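Long-range contacts in fluoride-specific ion channel FluC (Bordetella pertussis, PDB 5NKQ), which conducts fluoride, and not chloride, out of the cell as a dual-topology homodimeric membrane channel with two ion pathways, so limiting fluoride toxicity: residues A11-A16 against L69-F75; A42-G47 against G78-F82; G51-L56 against G119-R124; F85-T89 against Y104-S108. One frame throughout, in Å; residues are numbered along the deposited sequence.

Contact 1 of 4, residues A11-A16 against L69-F75; sequences AIGIGA and LAAVTGF
Residues 11-16 and 69-75 are both helical and cross with their axes 6.8 Å apart at an angle of -62°. Residues 69-75 include a wider pi-type turn, in which Phe75 N bonds Ala70 O at 2.8 Å and Gly74 N bonds Leu69 O weakly at 2.6 Å. The register sets Gly15 CA 4.0 Å from Phe75 CA and Ala16 CA 4.1 Å from Gly74 CA. At this spacing positions 15 and 74 suit glycine, since a CB on Gly15 would collide with Ala70 O and one on Gly74 with Ile12 O. Four CA-H...O contacts join the main chains: Ala70 CA to Ala11 O (3.3 Å), Gly15 CA to Ala70 O (3.5 Å), Ala16 CA to Gly74 O (3.2 Å) and Phe75 CA to Gly15 O (3.1 Å). Small residues four apart on each helix, Ala11/Gly15 and Ala70/Gly74, make this a small-xxx-small crossing of transmembrane helices. Apolar side chains add to it. Ala11 CB meets Ala70 CB at 3.9 Å; Ile12, in the mt rotamer, sets CG1 3.8 Å from Leu69 CB and CD1 3.8 Å from Thr73 CG2. Beyond Ile12, Leu69 and Thr73 packs Trp24 of the second subunit, whose Arg23 also bonds Thr73 O.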
loop_
_atom_site.group_PDB
_atom_site.type_symbol
_atom_site.label_atom_id
_atom_site.label_comp_id
_atom_site.label_asym_id
_atom_site.label_seq_id
_atom_site.Cartn_x
_atom_site.Cartn_y
_atom_site.Cartn_z
ATOM N N ALA A 11 8.007 11.846 -15.199
ATOM C CA ALA A 11 7.592 12.494 -13.958
ATOM C C ALA A 11 7.208 11.470 -12.899
ATOM O O ALA A 11 7.486 11.662 -11.709
ATOM C CB ALA A 11 6.429 13.449 -14.229
ATOM N N ILE A 12 6.566 10.376 -13.310
ATOM C CA ILE A 12 6.205 9.333 -12.356
ATOM C C ILE A 12 7.443 8.566 -11.910
ATOM O O ILE A 12 7.610 8.269 -10.720
ATOM C CB ILE A 12 5.142 8.401 -12.964
ATOM C CG1 ILE A 12 3.821 9.150 -13.132
ATOM C CG2 ILE A 12 4.950 7.161 -12.099
ATOM C CD1 ILE A 12 2.755 8.352 -13.831
ATOM N N GLY A 13 8.335 8.246 -12.850
ATOM C CA GLY A 13 9.536 7.507 -12.496
ATOM C C GLY A 13 10.435 8.268 -11.541
ATOM O O GLY A 13 10.962 7.697 -10.583
ATOM N N ILE A 14 10.625 9.566 -11.788
ATOM C CA ILE A 14 11.437 10.380 -10.888
ATOM C C ILE A 14 10.784 10.466 -9.514
ATOM O O ILE A 14 11.453 10.333 -8.482
ATOM C CB ILE A 14 11.674 11.776 -11.493
ATOM C CG1 ILE A 14 12.517 11.669 -12.766
ATOM C CG2 ILE A 14 12.348 12.693 -10.481
ATOM C CD1 ILE A 14 12.775 13.000 -13.439
ATOM N N GLY A 15 9.469 10.685 -9.478
ATOM C CA GLY A 15 8.773 10.725 -8.202
ATOM C C GLY A 15 8.833 9.399 -7.469
ATOM O O GLY A 15 9.156 9.345 -6.279
ATOM N N ALA A 16 8.535 8.305 -8.177
ATOM C CA ALA A 16 8.545 6.987 -7.550
ATOM C C ALA A 16 9.931 6.609 -7.049
ATOM O O ALA A 16 10.055 5.919 -6.031
ATOM C CB ALA A 16 8.033 5.935 -8.531
ATOM N N LEU A 69 0.973 13.732 -11.002
ATOM C CA LEU A 69 1.528 12.429 -11.355
ATOM C C LEU A 69 2.885 12.210 -10.695
ATOM O O LEU A 69 3.193 11.098 -10.252
ATOM C CB LEU A 69 1.636 12.300 -12.874
ATOM C CG LEU A 69 0.307 12.198 -13.624
ATOM C CD1 LEU A 69 0.533 12.203 -15.127
ATOM C CD2 LEU A 69 -0.450 10.948 -13.198
ATOM N N ALA A 70 3.705 13.260 -10.614
ATOM C CA ALA A 70 5.013 13.119 -9.982
ATOM C C ALA A 70 4.898 13.056 -8.463
ATOM O O ALA A 70 5.655 12.325 -7.816
ATOM C CB ALA A 70 5.927 14.269 -10.402
ATOM N N ALA A 71 3.951 13.793 -7.882
ATOM C CA ALA A 71 3.798 13.876 -6.434
ATOM C C ALA A 71 2.980 12.717 -5.868
ATOM O O ALA A 71 3.405 12.067 -4.908
ATOM C CB ALA A 71 3.150 15.210 -6.051
ATOM N N VAL A 72 1.808 12.449 -6.442
ATOM C CA VAL A 72 0.903 11.445 -5.892
ATOM C C VAL A 72 1.185 10.086 -6.517
ATOM O O VAL A 72 1.572 9.140 -5.822
ATOM C CB VAL A 72 -0.569 11.845 -6.099
ATOM C CG1 VAL A 72 -1.488 10.821 -5.456
ATOM C CG2 VAL A 72 -0.826 13.234 -5.535
ATOM N N THR A 73 0.982 9.977 -7.834
ATOM C CA THR A 73 1.207 8.706 -8.515
ATOM C C THR A 73 2.661 8.266 -8.392
ATOM O O THR A 73 2.945 7.075 -8.211
ATOM C CB THR A 73 0.804 8.820 -9.987
ATOM O OG1 THR A 73 -0.545 9.296 -10.078
ATOM C CG2 THR A 73 0.904 7.468 -10.678
ATOM N N GLY A 74 3.592 9.210 -8.477
ATOM C CA GLY A 74 5.001 8.892 -8.371
ATOM C C GLY A 74 5.507 8.838 -6.944
ATOM O O GLY A 74 5.701 7.751 -6.393
ATOM N N PHE A 75 5.703 10.009 -6.331
ATOM C CA PHE A 75 6.366 10.077 -5.031
ATOM C C PHE A 75 5.587 9.316 -3.963
ATOM O O PHE A 75 6.123 8.415 -3.308
ATOM C CB PHE A 75 6.564 11.536 -4.619
ATOM C CG PHE A 75 7.178 11.700 -3.258
ATOM C CD1 PHE A 75 8.530 11.472 -3.063
ATOM C CD2 PHE A 75 6.403 12.079 -2.175
ATOM C CE1 PHE A 75 9.099 11.619 -1.811
ATOM C CE2 PHE A 75 6.966 12.230 -0.921
ATOM C CZ PHE A 75 8.317 11.999 -0.739
#

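Contact 2 of 4, residues A42-G47 against G78-F82; sequences ANLVGG and GLTTF. With NA (sodium ion), chain I; F (fluoride ion), chain J.
Asn43, on the helical segment 42-47, grips the backbone of Thr81 with both ends of its amide. Thr81 N donates to Asn43 OD1 at 2.9 Å, and Asn43 ND2 donates to Thr81 O at 3.3 Å. The same ND2 gives a hydrogen bond to the bound fluoride at 2.8 Å, so one carboxamide, with chi1 near -75°, serves both the fold and the ion. Asparagine suits the place because it offers a donor and an acceptor without charge. The Thr81 peptide is available because helical geometry stops after Leu79: Thr80 (phi/psi -82/167°) and Thr81 (-157/135°) are extended, baring peptide groups inside the membrane. Thr80 O uses this freedom to bind sodium at 2.2 Å, together with Gly77 O and the same two oxygens of the second subunit, forming the central structural Na(+) site. The hydroxyls of Thr80 and Thr81 bond Leu76 O and Thr84 OG1 respectively. Asn43 CA and Thr80 CA are 4.7 Å apart. Around them, Thr80 CG2 lies 3.6 Å from Gly46 CA, where a CB would clash, and Ala42 CB sits 3.9 Å from Leu79 CD1. Leu79, in the tp rotamer, also reaches Val45 CG1 with CD2 at 4.2 Å. The contact thus ties helix 37-59 to the break between helices 65-79 and 83-95, with helix 6-30 adjoining through Leu22 and Arg23.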
loop_
_atom_site.group_PDB
_atom_site.type_symbol
_atom_site.label_atom_id
_atom_site.label_comp_id
_atom_site.label_asym_id
_atom_site.label_seq_id
_atom_site.Cartn_x
_atom_site.Cartn_y
_atom_site.Cartn_z
ATOM N N ALA A 42 6.187 5.253 6.813
ATOM C CA ALA A 42 6.051 5.571 5.395
ATOM C C ALA A 42 4.589 5.602 4.972
ATOM O O ALA A 42 4.177 6.472 4.196
ATOM C CB ALA A 42 6.833 4.560 4.555
ATOM N N ASN A 43 3.784 4.663 5.476
ATOM C CA ASN A 43 2.372 4.631 5.112
ATOM C C ASN A 43 1.596 5.755 5.787
ATOM O O ASN A 43 0.695 6.345 5.179
ATOM C CB ASN A 43 1.769 3.270 5.461
ATOM C CG ASN A 43 2.198 2.180 4.498
ATOM O OD1 ASN A 43 2.540 2.454 3.348
ATOM N ND2 ASN A 43 2.177 0.935 4.963
ATOM N N LEU A 44 1.928 6.068 7.041
ATOM C CA LEU A 44 1.236 7.146 7.741
ATOM C C LEU A 44 1.569 8.502 7.129
ATOM O O LEU A 44 0.677 9.330 6.910
ATOM C CB LEU A 44 1.589 7.126 9.228
ATOM C CG LEU A 44 1.020 5.975 10.060
ATOM C CD1 LEU A 44 1.469 6.085 11.509
ATOM C CD2 LEU A 44 -0.494 5.941 9.965
ATOM N N VAL A 45 2.852 8.748 6.853
ATOM C CA VAL A 45 3.250 10.011 6.234
ATOM C C VAL A 45 2.667 10.121 4.832
ATOM O O VAL A 45 2.167 11.182 4.432
ATOM C CB VAL A 45 4.784 10.140 6.226
ATOM C CG1 VAL A 45 5.221 11.290 5.333
ATOM C CG2 VAL A 45 5.301 10.342 7.642
ATOM N N GLY A 46 2.712 9.031 4.064
ATOM C CA GLY A 46 2.130 9.056 2.733
ATOM C C GLY A 46 0.627 9.252 2.755
ATOM O O GLY A 46 0.065 9.908 1.875
ATOM N N GLY A 47 -0.044 8.685 3.759
ATOM C CA GLY A 47 -1.475 8.902 3.890
ATOM C C GLY A 47 -1.815 10.349 4.192
ATOM O O GLY A 47 -2.790 10.891 3.665
ATOM N N GLY A 78 5.478 5.662 -4.448
ATOM C CA GLY A 78 6.707 4.963 -4.139
ATOM C C GLY A 78 7.014 4.988 -2.657
ATOM O O GLY A 78 7.730 4.123 -2.146
ATOM N N LEU A 79 6.463 5.981 -1.954
ATOM C CA LEU A 79 6.697 6.097 -0.518
ATOM C C LEU A 79 5.888 5.066 0.260
ATOM O O LEU A 79 6.425 4.369 1.129
ATOM C CB LEU A 79 6.362 7.511 -0.047
ATOM C CG LEU A 79 6.400 7.731 1.465
ATOM C CD1 LEU A 79 7.788 7.437 2.025
ATOM C CD2 LEU A 79 5.965 9.147 1.801
ATOM N N THR A 80 4.595 4.961 -0.027
ATOM C CA THR A 80 3.758 3.988 0.658
ATOM C C THR A 80 3.915 2.612 0.018
ATOM O O THR A 80 4.470 2.463 -1.072
ATOM C CB THR A 80 2.293 4.422 0.636
ATOM O OG1 THR A 80 1.821 4.455 -0.717
ATOM C CG2 THR A 80 2.148 5.800 1.256
ATOM N N THR A 81 3.418 1.593 0.714
ATOM C CA THR A 81 3.531 0.232 0.213
ATOM C C THR A 81 2.446 -0.629 0.841
ATOM O O THR A 81 2.198 -0.551 2.047
ATOM C CB THR A 81 4.918 -0.360 0.505
ATOM O OG1 THR A 81 4.932 -1.748 0.147
ATOM C CG2 THR A 81 5.273 -0.209 1.979
ATOM N N PHE A 82 1.794 -1.436 0.007
ATOM C CA PHE A 82 0.841 -2.432 0.474
ATOM C C PHE A 82 1.436 -3.832 0.524
ATOM O O PHE A 82 1.080 -4.614 1.412
ATOM C CB PHE A 82 -0.398 -2.445 -0.429
ATOM C CG PHE A 82 -1.690 -2.621 0.314
ATOM C CD1 PHE A 82 -1.999 -3.827 0.919
ATOM C CD2 PHE A 82 -2.602 -1.582 0.396
ATOM C CE1 PHE A 82 -3.189 -3.991 1.601
ATOM C CE2 PHE A 82 -3.795 -1.740 1.075
ATOM C CZ PHE A 82 -4.089 -2.946 1.679
HETATM NA NA NA I . 4.017 1.894 -3.206
HETATM F F F J . 2.146 -0.352 7.450
#

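Contact 3 of 4, residues G51-L56 against G119-R124; sequences GVMVAL and GLATVR
Regular helix runs through both 51-56 and 119-124, and the two axes approach to 7.2 Å with a crossing angle of -44°. The point of closest register is glycine on glycine: Gly51 CA lies 4.1 Å from Gly119 CA, and Gly51 C comes within 3.4 Å of Gly119 C. A CB on Gly51 would strike Leu120 N, and one on Gly119 would strike Val52 N, so neither helix could carry a larger residue here at this spacing. Leu120 CA makes a CA-H...O contact to Gly51 O at 3.5 Å. One turn on, the axes diverge and side chains fill the widening gap. Ala55, small and pointing toward the other helix, places CB 3.6 Å from Val123 CB. Val123, in the t rotamer, also touches Val52 CG1 with CG2 at 3.6 Å and Leu56 CD2 with CG1 at 3.7 Å. Leu120, in the mt rotamer, folds CD2 against Val54 CG1 at 3.7 Å and Gly51 O at 3.3 Å. Gly51 and Ala55 form a GxxxA motif, a common helix-packing pattern in membranes, which joins helix 37-59 to helix 98-126. With no hydrogen bond between the segments, shape complementarity and van der Waals contact hold them together, chemistry that suits a lipid bilayer, where the hydrophobic effect offers a buried seam less gain than in water.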
loop_
_atom_site.group_PDB
_atom_site.type_symbol
_atom_site.label_atom_id
_atom_site.label_comp_id
_atom_site.label_asym_id
_atom_site.label_seq_id
_atom_site.Cartn_x
_atom_site.Cartn_y
_atom_site.Cartn_z
ATOM N N GLY A 51 -3.638 13.347 1.459
ATOM C CA GLY A 51 -4.705 14.244 1.864
ATOM C C GLY A 51 -4.340 15.696 1.625
ATOM O O GLY A 51 -5.187 16.505 1.237
ATOM N N VAL A 52 -3.069 16.040 1.844
ATOM C CA VAL A 52 -2.589 17.381 1.521
ATOM C C VAL A 52 -2.653 17.614 0.017
ATOM O O VAL A 52 -3.115 18.662 -0.450
ATOM C CB VAL A 52 -1.163 17.583 2.062
ATOM C CG1 VAL A 52 -0.575 18.890 1.545
ATOM C CG2 VAL A 52 -1.158 17.548 3.584
ATOM N N MET A 53 -2.192 16.633 -0.765
ATOM C CA MET A 53 -2.144 16.804 -2.214
ATOM C C MET A 53 -3.540 16.885 -2.817
ATOM O O MET A 53 -3.801 17.741 -3.669
ATOM C CB MET A 53 -1.346 15.668 -2.852
ATOM C CG MET A 53 0.157 15.785 -2.662
ATOM S SD MET A 53 0.799 17.378 -3.219
ATOM C CE MET A 53 0.273 17.382 -4.931
ATOM N N VAL A 54 -4.450 16.003 -2.391
ATOM C CA VAL A 54 -5.813 16.026 -2.921
ATOM C C VAL A 54 -6.464 17.380 -2.664
ATOM O O VAL A 54 -7.164 17.923 -3.528
ATOM C CB VAL A 54 -6.638 14.872 -2.322
ATOM C CG1 VAL A 54 -8.126 15.109 -2.533
ATOM C CG2 VAL A 54 -6.226 13.550 -2.947
ATOM N N ALA A 55 -6.228 17.957 -1.485
ATOM C CA ALA A 55 -6.812 19.259 -1.179
ATOM C C ALA A 55 -6.135 20.370 -1.974
ATOM O O ALA A 55 -6.795 21.327 -2.397
ATOM C CB ALA A 55 -6.725 19.533 0.321
ATOM N N LEU A 56 -4.822 20.262 -2.192
ATOM C CA LEU A 56 -4.117 21.277 -2.971
ATOM C C LEU A 56 -4.516 21.225 -4.441
ATOM O O LEU A 56 -4.667 22.270 -5.086
ATOM C CB LEU A 56 -2.607 21.104 -2.823
ATOM C CG LEU A 56 -1.982 21.574 -1.508
ATOM C CD1 LEU A 56 -0.497 21.257 -1.482
ATOM C CD2 LEU A 56 -2.217 23.064 -1.313
ATOM N N GLY A 119 -4.859 15.355 6.567
ATOM C CA GLY A 119 -4.237 16.070 5.465
ATOM C C GLY A 119 -5.224 16.927 4.697
ATOM O O GLY A 119 -4.908 18.055 4.306
ATOM N N LEU A 120 -6.432 16.407 4.468
ATOM C CA LEU A 120 -7.469 17.199 3.816
ATOM C C LEU A 120 -7.866 18.394 4.673
ATOM O O LEU A 120 -8.012 19.512 4.164
ATOM C CB LEU A 120 -8.689 16.326 3.520
ATOM C CG LEU A 120 -8.513 15.188 2.514
ATOM C CD1 LEU A 120 -9.683 14.222 2.599
ATOM C CD2 LEU A 120 -8.381 15.741 1.105
ATOM N N ALA A 121 -8.035 18.179 5.980
ATOM C CA ALA A 121 -8.479 19.256 6.856
ATOM C C ALA A 121 -7.395 20.303 7.068
ATOM O O ALA A 121 -7.708 21.474 7.307
ATOM C CB ALA A 121 -8.936 18.685 8.199
ATOM N N THR A 122 -6.122 19.909 6.985
ATOM C CA THR A 122 -5.037 20.862 7.201
ATOM C C THR A 122 -5.002 21.913 6.099
ATOM O O THR A 122 -4.895 23.114 6.376
ATOM C CB THR A 122 -3.699 20.127 7.284
ATOM O OG1 THR A 122 -3.728 19.199 8.374
ATOM C CG2 THR A 122 -2.562 21.115 7.498
ATOM N N VAL A 123 -5.092 21.481 4.841
ATOM C CA VAL A 123 -5.034 22.425 3.729
ATOM C C VAL A 123 -6.318 23.241 3.650
ATOM O O VAL A 123 -6.280 24.460 3.443
ATOM C CB VAL A 123 -4.753 21.678 2.414
ATOM C CG1 VAL A 123 -4.848 22.626 1.229
ATOM C CG2 VAL A 123 -3.386 21.019 2.465
ATOM N N ARG A 124 -7.472 22.590 3.818
ATOM C CA ARG A 124 -8.741 23.307 3.762
ATOM C C ARG A 124 -8.857 24.335 4.881
ATOM O O ARG A 124 -9.539 25.353 4.721
ATOM C CB ARG A 124 -9.903 22.316 3.817
ATOM C CG ARG A 124 -10.025 21.451 2.571
ATOM C CD ARG A 124 -10.939 20.257 2.796
ATOM N NE ARG A 124 -11.077 19.449 1.587
ATOM C CZ ARG A 124 -11.696 18.274 1.539
ATOM N NH1 ARG A 124 -12.233 17.759 2.637
ATOM N NH2 ARG A 124 -11.774 17.610 0.393
#

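Contact 4 of 4, residues F85-T89 against Y104-S108; sequences FSAET and YAGAS. With F (fluoride ion), chain J.
A phenol-carboxylate hydrogen bond of only 2.6 Å, from Tyr104 OH to Glu88 OE2, spans two helices that are otherwise well separated. Segments 85-89 and 104-108 run nearly antiparallel, at 155°, with axes 11.0 Å apart; even the nearest CA atoms, of Thr89 and Ala105, are 7.1 Å from each other. Large side chains bridge that space. Tyr104, with chi1 t, lies obliquely against Phe85, also t: ring centroids are 5.3 Å apart, planes meet at 38°, and Phe85 CD1 is 3.4 Å from Tyr104 CE2. Phe85 CZ reaches Ala105 CB at 3.9 Å, the small alanine admitting the ring tip. Thr89 OG1 bonds Phe85 O at 2.9 Å within its own helix and sits 3.3 Å from Tyr104 CD2 at the ring edge. Glu88 OE1 bonds Thr39 OG1 and a polar side chain of the monobody. Fluoride occupies the remaining gap, with Ser108 OG at 2.8 Å, Tyr104 OH at 3.0 Å and Phe85 CD1 at 3.6 Å; Asn43 ND2 bonds it too. Hydroxyls, an amide and the Phe85 ring thus surround a small anion: Tyr104, Ser108 and Phe85, with Asn43, Thr39 and Leu40, form a fluoride site of this double-barrelled Fluc channel.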
loop_
_atom_site.group_PDB
_atom_site.type_symbol
_atom_site.label_atom_id
_atom_site.label_comp_id
_atom_site.label_asym_id
_atom_site.label_seq_id
_atom_site.Cartn_x
_atom_site.Cartn_y
_atom_site.Cartn_z
ATOM N N PHE A 85 3.652 -4.177 3.638
ATOM C CA PHE A 85 2.729 -4.314 4.760
ATOM C C PHE A 85 2.112 -5.706 4.797
ATOM O O PHE A 85 1.942 -6.291 5.873
ATOM C CB PHE A 85 1.640 -3.243 4.674
ATOM C CG PHE A 85 0.393 -3.581 5.442
ATOM C CD1 PHE A 85 0.337 -3.394 6.813
ATOM C CD2 PHE A 85 -0.725 -4.079 4.792
ATOM C CE1 PHE A 85 -0.808 -3.705 7.522
ATOM C CE2 PHE A 85 -1.872 -4.391 5.496
ATOM C CZ PHE A 85 -1.914 -4.203 6.863
ATOM N N SER A 86 1.779 -6.257 3.627
ATOM C CA SER A 86 1.149 -7.571 3.578
ATOM C C SER A 86 2.113 -8.668 4.018
ATOM O O SER A 86 1.730 -9.573 4.768
ATOM C CB SER A 86 0.626 -7.847 2.168
ATOM O OG SER A 86 -0.106 -9.059 2.119
ATOM N N ALA A 87 3.368 -8.604 3.565
ATOM C CA ALA A 87 4.338 -9.631 3.931
ATOM C C ALA A 87 4.695 -9.555 5.409
ATOM O O ALA A 87 4.875 -10.590 6.063
ATOM C CB ALA A 87 5.592 -9.503 3.067
ATOM N N GLU A 88 4.809 -8.341 5.954
ATOM C CA GLU A 88 5.078 -8.194 7.381
ATOM C C GLU A 88 3.930 -8.749 8.214
ATOM O O GLU A 88 4.155 -9.445 9.212
ATOM C CB GLU A 88 5.326 -6.724 7.721
ATOM C CG GLU A 88 6.593 -6.146 7.108
ATOM C CD GLU A 88 6.606 -4.627 7.116
ATOM O OE1 GLU A 88 7.707 -4.040 7.140
ATOM O OE2 GLU A 88 5.514 -4.020 7.096
ATOM N N THR A 89 2.689 -8.456 7.816
ATOM C CA THR A 89 1.534 -8.958 8.553
ATOM C C THR A 89 1.435 -10.476 8.459
ATOM O O THR A 89 1.152 -11.149 9.458
ATOM C CB THR A 89 0.256 -8.300 8.030
ATOM O OG1 THR A 89 0.353 -6.879 8.188
ATOM C CG2 THR A 89 -0.961 -8.804 8.791
ATOM N N TYR A 104 -1.257 -4.318 13.964
ATOM C CA TYR A 104 -0.481 -3.704 12.892
ATOM C C TYR A 104 -1.357 -3.390 11.687
ATOM O O TYR A 104 -1.196 -2.342 11.052
ATOM C CB TYR A 104 0.681 -4.615 12.492
ATOM C CG TYR A 104 1.571 -4.022 11.423
ATOM C CD1 TYR A 104 2.247 -2.829 11.641
ATOM C CD2 TYR A 104 1.740 -4.658 10.201
ATOM C CE1 TYR A 104 3.063 -2.283 10.669
ATOM C CE2 TYR A 104 2.556 -4.120 9.224
ATOM C CZ TYR A 104 3.214 -2.932 9.462
ATOM O OH TYR A 104 4.027 -2.391 8.491
ATOM N N ALA A 105 -2.289 -4.286 11.357
ATOM C CA ALA A 105 -3.232 -3.999 10.280
ATOM C C ALA A 105 -4.176 -2.869 10.668
ATOM O O ALA A 105 -4.495 -2.007 9.841
ATOM C CB ALA A 105 -4.017 -5.260 9.918
ATOM N N GLY A 106 -4.625 -2.852 11.923
ATOM C CA GLY A 106 -5.504 -1.785 12.370
ATOM C C GLY A 106 -4.809 -0.437 12.419
ATOM O O GLY A 106 -5.383 0.580 12.019
ATOM N N ALA A 107 -3.568 -0.408 12.909
ATOM C CA ALA A 107 -2.823 0.845 12.943
ATOM C C ALA A 107 -2.475 1.330 11.543
ATOM O O ALA A 107 -2.400 2.542 11.308
ATOM C CB ALA A 107 -1.554 0.686 13.780
ATOM N N SER A 108 -2.260 0.409 10.602
ATOM C CA SER A 108 -1.964 0.811 9.231
ATOM C C SER A 108 -3.220 1.274 8.502
ATOM O O SER A 108 -3.184 2.277 7.780
ATOM C CB SER A 108 -1.303 -0.341 8.475
ATOM O OG SER A 108 -0.063 -0.695 9.063
HETATM F F F J . 2.146 -0.352 7.450
#

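Overall arrangement
Contacts 1 and 3 are pure helix packing, built on glycine and small or branched apolar residues, and neither has a hydrogen bond between its segments; contact 1 is buried beside the second subunit, whereas contact 3 is partly exposed. They touch where Val72 and Ala71 meet Met53. Contact 2 lies at the centre of the chain, and the centre of contact 4 is about 14 Å from that of the chain; both are buried, polar and share the fluoride, which Asn43 and Ser108 approach from different helices. Helix 65-79 serves contacts 1 and 2, helix 37-59 contacts 2 and 3, helix 98-126 contacts 3 and 4. Contact 4 lies across the chain's centre from contacts 1 and 3.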